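Local coordinates for protein glutamine synthetase (Helicobacter pylori, PDB 5ZLI) that belongs to the type I-beta glutamine synthetases and assembles as a dodecamer, each chain carrying a beta-Grasp domain and a catalytic domain, at residues B[121-125]-B[385-389]; B[302-308]-B[392-398]. All coordinates share one frame; numbering follows the deposited sequence.

Both contacts use helix 377-393 within the catalytic domain, contact 1 its middle and contact 2 its C-terminal end with the chain that follows. Their centres lie about 13 Å apart, and they touch directly where the ring of Phe307 packs against Gly388 and Leu385. Contact 1 is the more buried, a helix-helix interface built mainly from leucine and methionine side chains, with an alanine and one histidine. Contact 2 lies farther from the centre of the chain and is only partly buried. Apolar packing there shares the work with a histidine-to-backbone hydrogen bond, and a long salt bridge lies at the exposed margin. In neither does another subunit touch the paired segments.

Contact 1 (B[121-125]-B[385-389])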
loop_
_atom_site.group_PDB
_atom_site.type_symbol
_atom_site.label_atom_id
_atom_site.label_comp_id
_atom_site.label_asym_id
_atom_site.label_seq_id
_atom_site.Cartn_x
_atom_site.Cartn_y
_atom_site.Cartn_z
ATOM N N ALA B 121 52.552 7.563 -35.991
ATOM C CA ALA B 121 51.873 7.255 -37.248
ATOM C C ALA B 121 51.807 8.458 -38.167
ATOM O O ALA B 121 51.826 8.301 -39.390
ATOM C CB ALA B 121 50.464 6.741 -36.988
ATOM N N LEU B 122 51.588 9.642 -37.602
ATOM C CA LEU B 122 51.614 10.863 -38.390
ATOM C C LEU B 122 53.031 11.301 -38.709
ATOM O O LEU B 122 53.245 12.002 -39.699
ATOM C CB LEU B 122 50.850 11.980 -37.679
ATOM C CG LEU B 122 50.902 13.384 -38.288
ATOM C CD1 LEU B 122 50.275 13.437 -39.673
ATOM C CD2 LEU B 122 50.218 14.366 -37.340
ATOM N N GLN B 123 54.011 10.902 -37.910
ATOM C CA GLN B 123 55.367 11.288 -38.267
ATOM C C GLN B 123 55.966 10.353 -39.310
ATOM O O GLN B 123 56.779 10.800 -40.124
ATOM C CB GLN B 123 56.227 11.374 -37.009
ATOM C CG GLN B 123 56.204 12.776 -36.341
ATOM C CD GLN B 123 54.800 13.300 -35.892
ATOM O OE1 GLN B 123 53.742 12.760 -36.239
ATOM N NE2 GLN B 123 54.818 14.370 -35.104
ATOM N N HIS B 124 55.546 9.079 -39.339
ATOM C CA HIS B 124 55.968 8.176 -40.411
ATOM C C HIS B 124 55.567 8.689 -41.784
ATOM O O HIS B 124 56.216 8.330 -42.764
ATOM C CB HIS B 124 55.397 6.758 -40.235
ATOM C CG HIS B 124 55.589 5.875 -41.436
ATOM N ND1 HIS B 124 54.553 5.496 -42.262
ATOM C CD2 HIS B 124 56.709 5.321 -41.964
ATOM C CE1 HIS B 124 55.023 4.742 -43.241
ATOM N NE2 HIS B 124 56.330 4.622 -43.084
ATOM N N LEU B 125 54.513 9.509 -41.886
ATOM C CA LEU B 125 54.118 10.040 -43.187
ATOM C C LEU B 125 55.022 11.195 -43.618
ATOM O O LEU B 125 55.540 11.201 -44.743
ATOM C CB LEU B 125 52.647 10.482 -43.168
ATOM C CG LEU B 125 52.023 11.217 -44.378
ATOM C CD1 LEU B 125 52.081 10.379 -45.672
ATOM C CD2 LEU B 125 50.596 11.691 -44.088
ATOM N N LEU B 385 45.580 5.585 -41.336
ATOM C CA LEU B 385 46.626 6.216 -42.132
ATOM C C LEU B 385 47.686 5.215 -42.557
ATOM O O LEU B 385 48.138 5.246 -43.698
ATOM C CB LEU B 385 47.238 7.389 -41.387
ATOM C CG LEU B 385 48.412 7.971 -42.177
ATOM C CD1 LEU B 385 48.000 8.589 -43.522
ATOM C CD2 LEU B 385 49.125 9.027 -41.303
ATOM N N MET B 386 48.071 4.295 -41.676
ATOM C CA MET B 386 49.062 3.287 -42.056
ATOM C C MET B 386 48.553 2.378 -43.165
ATOM O O MET B 386 49.354 1.830 -43.926
ATOM C CB MET B 386 49.465 2.418 -40.866
ATOM C CG MET B 386 50.178 3.100 -39.714
ATOM S SD MET B 386 51.709 3.956 -40.091
ATOM C CE MET B 386 52.821 2.594 -40.435
ATOM N N ALA B 387 47.244 2.188 -43.273
ATOM C CA ALA B 387 46.736 1.324 -44.328
ATOM C C ALA B 387 46.608 2.052 -45.645
ATOM O O ALA B 387 46.750 1.433 -46.708
ATOM C CB ALA B 387 45.378 0.753 -43.954
ATOM N N GLY B 388 46.281 3.343 -45.599
ATOM C CA GLY B 388 46.246 4.108 -46.823
ATOM C C GLY B 388 47.624 4.318 -47.406
ATOM O O GLY B 388 47.796 4.257 -48.628
ATOM N N MET B 389 48.641 4.434 -46.547
ATOM C CA MET B 389 49.988 4.685 -47.049
ATOM C C MET B 389 50.557 3.449 -47.715
ATOM O O MET B 389 51.270 3.554 -48.720
ATOM C CB MET B 389 50.913 5.140 -45.923
ATOM C CG MET B 389 50.694 6.553 -45.452
ATOM S SD MET B 389 51.822 6.971 -44.097
ATOM C CE MET B 389 53.373 6.945 -45.004
#
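The thioether of Met389 lies between His124 and Leu125, the two residues of 121-125 whose CB atoms point toward the second helix. The Met389 and His124 side chains run antiparallel alongside each other, with SD 4.5 Å from the centroid of the imidazole and the methionine methyl beside ND1 and CE1. Met386 brings a second sulfur to the same ring, SD standing 4.7 Å from the His124 centroid. Both sulfur-aromatic approaches are oblique. The two methionines get there differently: Met386 is bent at both chi2 and chi3, which curls its end toward the first helix, whereas Met389 runs extended through chi2 (179°) and turns only at chi3. The frame is a nearly parallel pair of catalytic-domain helices, 114-128 and 377-393, whose axes at these segments are 10.3 Å apart and inclined by 26°. Leu125 CB lies 3.7 Å from Met389 SD, and its CD1 packs against the same thioether. The other branch of Leu125 turns to Leu385, meeting it at about a right angle with CD2 4.1 Å from CD1 of Leu385. Leu385 CD2 also rests against the carbonyl oxygen of Ala121, while Ala121 CB faces Met386 SD at 4.4 Å. Ala134 of strand 133-145 closes against both leucines, and Val445 packs on Ala121 and Met386.

Contact 2 (B[302-308]-B[392-398]); sequences EFALHFL and VKNKIDP
A helix exit laid across the opening turns of a second helix forms this part of the catalytic domain: helix 377-393 ends at Lys393, just after Val392, and the chain then turns through Lys395, in left-handed backbone conformation, to pass across helix 302-313 as far as Pro398. His306 is the central polar residue. Its ND1 donates to the carbonyl oxygen of Ile396 over 3.0 Å in a nearly straight bond (168° at the hydrogen). The oxygen lies in the imidazole plane, but the donor stands above the carbonyl plane. The same Ile396 O receives a CA-H...O contact from His306 CA at 3.2 Å, so backbone and side chain of one residue converge on it. Lys395 lies over one face of the imidazole, with CA above the ring centre and CB making a CH-pi contact 4.0 Å from the centroid. This cover and the bond at the ring's edge should together limit its rotation. Farther out, Lys395 NZ reaches Glu302 OE2 in a long salt bridge of 3.9 Å. Both methyls of Val392 come to the same side of the Phe303 ring: CG2 sits over the face, offset toward the rim, 3.9 Å from the centroid, while CG1 meets the rim at CE1. At the other end the pyrrolidine of Pro398 rests on the carbonyl of Leu305, with CG 3.7 Å from Leu305 CD2 and CB 3.8 Å from Leu308 CD2. Behind helix 302-313, Phe303 and Phe307 pack on Val284 of strand 278-286, and Ala304 and Leu308 on Phe366 of strand 366-368; Tyr344 of strand 341-346 touches both Leu308 and Pro398.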
loop_
_atom_site.group_PDB
_atom_site.type_symbol
_atom_site.label_atom_id
_atom_site.label_comp_id
_atom_site.label_asym_id
_atom_site.label_seq_id
_atom_site.Cartn_x
_atom_site.Cartn_y
_atom_site.Cartn_z
ATOM N N GLU B 302 44.713 9.684 -58.529
ATOM C CA GLU B 302 45.354 8.369 -58.466
ATOM C C GLU B 302 45.933 8.130 -57.073
ATOM O O GLU B 302 45.763 7.057 -56.490
ATOM C CB GLU B 302 46.436 8.280 -59.559
ATOM C CG GLU B 302 47.523 7.217 -59.379
ATOM C CD GLU B 302 48.765 7.468 -60.267
ATOM O OE1 GLU B 302 48.695 8.335 -61.176
ATOM O OE2 GLU B 302 49.812 6.798 -60.054
ATOM N N PHE B 303 46.572 9.155 -56.508
ATOM C CA PHE B 303 47.112 9.066 -55.159
ATOM C C PHE B 303 46.030 8.665 -54.159
ATOM O O PHE B 303 46.236 7.767 -53.331
ATOM C CB PHE B 303 47.734 10.414 -54.791
ATOM C CG PHE B 303 48.365 10.448 -53.437
ATOM C CD1 PHE B 303 49.650 9.969 -53.245
ATOM C CD2 PHE B 303 47.684 10.961 -52.350
ATOM C CE1 PHE B 303 50.248 9.999 -51.990
ATOM C CE2 PHE B 303 48.274 10.992 -51.090
ATOM C CZ PHE B 303 49.559 10.506 -50.916
ATOM N N ALA B 304 44.870 9.331 -54.217
ATOM C CA ALA B 304 43.754 9.004 -53.326
ATOM C C ALA B 304 43.188 7.617 -53.601
ATOM O O ALA B 304 42.822 6.898 -52.668
ATOM C CB ALA B 304 42.652 10.052 -53.432
ATOM N N LEU B 305 43.054 7.238 -54.873
ATOM C CA LEU B 305 42.468 5.932 -55.161
ATOM C C LEU B 305 43.387 4.799 -54.737
ATOM O O LEU B 305 42.906 3.726 -54.353
ATOM C CB LEU B 305 42.157 5.787 -56.647
ATOM C CG LEU B 305 40.862 6.407 -57.118
ATOM C CD1 LEU B 305 40.978 6.677 -58.592
ATOM C CD2 LEU B 305 39.741 5.444 -56.817
ATOM N N HIS B 306 44.702 5.017 -54.814
ATOM C CA HIS B 306 45.644 4.054 -54.264
ATOM C C HIS B 306 45.555 4.034 -52.744
ATOM O O HIS B 306 45.563 2.960 -52.128
ATOM C CB HIS B 306 47.060 4.366 -54.761
ATOM C CG HIS B 306 47.284 4.031 -56.210
ATOM N ND1 HIS B 306 46.720 2.928 -56.820
ATOM C CD2 HIS B 306 47.987 4.671 -57.172
ATOM C CE1 HIS B 306 47.074 2.901 -58.091
ATOM N NE2 HIS B 306 47.840 3.951 -58.330
ATOM N N PHE B 307 45.412 5.203 -52.123
ATOM C CA PHE B 307 45.120 5.231 -50.692
ATOM C C PHE B 307 43.900 4.360 -50.345
ATOM O O PHE B 307 43.960 3.507 -49.449
ATOM C CB PHE B 307 44.900 6.682 -50.261
ATOM C CG PHE B 307 44.730 6.861 -48.795
ATOM C CD1 PHE B 307 43.546 6.543 -48.175
ATOM C CD2 PHE B 307 45.751 7.383 -48.042
ATOM C CE1 PHE B 307 43.396 6.731 -46.856
ATOM C CE2 PHE B 307 45.600 7.572 -46.704
ATOM C CZ PHE B 307 44.426 7.247 -46.112
ATOM N N LEU B 308 42.788 4.557 -51.063
ATOM C CA LEU B 308 41.569 3.801 -50.795
ATOM C C LEU B 308 41.760 2.303 -50.979
ATOM O O LEU B 308 41.190 1.499 -50.225
ATOM C CB LEU B 308 40.443 4.302 -51.698
ATOM C CG LEU B 308 39.212 3.394 -51.740
ATOM C CD1 LEU B 308 38.552 3.433 -50.397
ATOM C CD2 LEU B 308 38.233 3.838 -52.836
ATOM N N VAL B 392 49.439 3.691 -51.244
ATOM C CA VAL B 392 50.183 4.575 -52.135
ATOM C C VAL B 392 51.551 3.982 -52.460
ATOM O O VAL B 392 52.025 4.057 -53.604
ATOM C CB VAL B 392 50.322 5.974 -51.506
ATOM C CG1 VAL B 392 51.275 6.825 -52.324
ATOM C CG2 VAL B 392 48.982 6.642 -51.394
ATOM N N LYS B 393 52.187 3.351 -51.469
ATOM C CA LYS B 393 53.469 2.704 -51.699
ATOM C C LYS B 393 53.326 1.620 -52.748
ATOM O O LYS B 393 54.046 1.614 -53.748
ATOM C CB LYS B 393 54.006 2.129 -50.379
ATOM C CG LYS B 393 54.422 3.206 -49.347
ATOM C CD LYS B 393 54.651 2.622 -47.947
ATOM C CE LYS B 393 56.012 1.958 -47.830
ATOM N NZ LYS B 393 57.135 2.945 -47.678
ATOM N N ASN B 394 52.353 0.724 -52.567
ATOM C CA ASN B 394 52.181 -0.429 -53.439
ATOM C C ASN B 394 51.189 -0.192 -54.573
ATOM O O ASN B 394 50.712 -1.172 -55.178
ATOM C CB ASN B 394 51.767 -1.654 -52.635
ATOM C CG ASN B 394 52.778 -2.012 -51.593
ATOM O OD1 ASN B 394 53.562 -1.158 -51.170
ATOM N ND2 ASN B 394 52.798 -3.276 -51.187
ATOM N N LYS B 395 50.850 1.072 -54.847
ATOM C CA LYS B 395 49.957 1.454 -55.939
ATOM C C LYS B 395 48.751 0.520 -56.019
ATOM O O LYS B 395 48.447 -0.054 -57.063
ATOM C CB LYS B 395 50.728 1.421 -57.256
ATOM C CG LYS B 395 52.066 2.166 -57.275
ATOM C CD LYS B 395 51.959 3.685 -57.469
ATOM C CE LYS B 395 53.272 4.258 -58.002
ATOM N NZ LYS B 395 53.182 5.681 -58.411
ATOM N N ILE B 396 48.038 0.378 -54.902
ATOM C CA ILE B 396 46.968 -0.616 -54.817
ATOM C C ILE B 396 45.696 -0.085 -55.470
ATOM O O ILE B 396 45.187 0.979 -55.104
ATOM C CB ILE B 396 46.706 -1.035 -53.358
ATOM C CG1 ILE B 396 47.956 -1.662 -52.726
ATOM C CG2 ILE B 396 45.571 -2.051 -53.313
ATOM C CD1 ILE B 396 47.715 -2.355 -51.381
ATOM N N ASP B 397 45.157 -0.859 -56.401
ATOM C CA ASP B 397 43.892 -0.558 -57.071
ATOM C C ASP B 397 42.737 -0.880 -56.123
ATOM O O ASP B 397 42.665 -1.997 -55.599
ATOM C CB ASP B 397 43.770 -1.389 -58.362
ATOM C CG ASP B 397 42.756 -0.830 -59.344
ATOM O OD1 ASP B 397 43.194 -0.338 -60.404
ATOM O OD2 ASP B 397 41.535 -0.878 -59.083
ATOM N N PRO B 398 41.812 0.049 -55.887
ATOM C CA PRO B 398 40.695 -0.234 -54.989
ATOM C C PRO B 398 39.578 -1.021 -55.643
ATOM O O PRO B 398 38.572 -1.295 -54.981
ATOM C CB PRO B 398 40.204 1.173 -54.620
ATOM C CG PRO B 398 40.464 1.959 -55.837
ATOM C CD PRO B 398 41.733 1.408 -56.446
#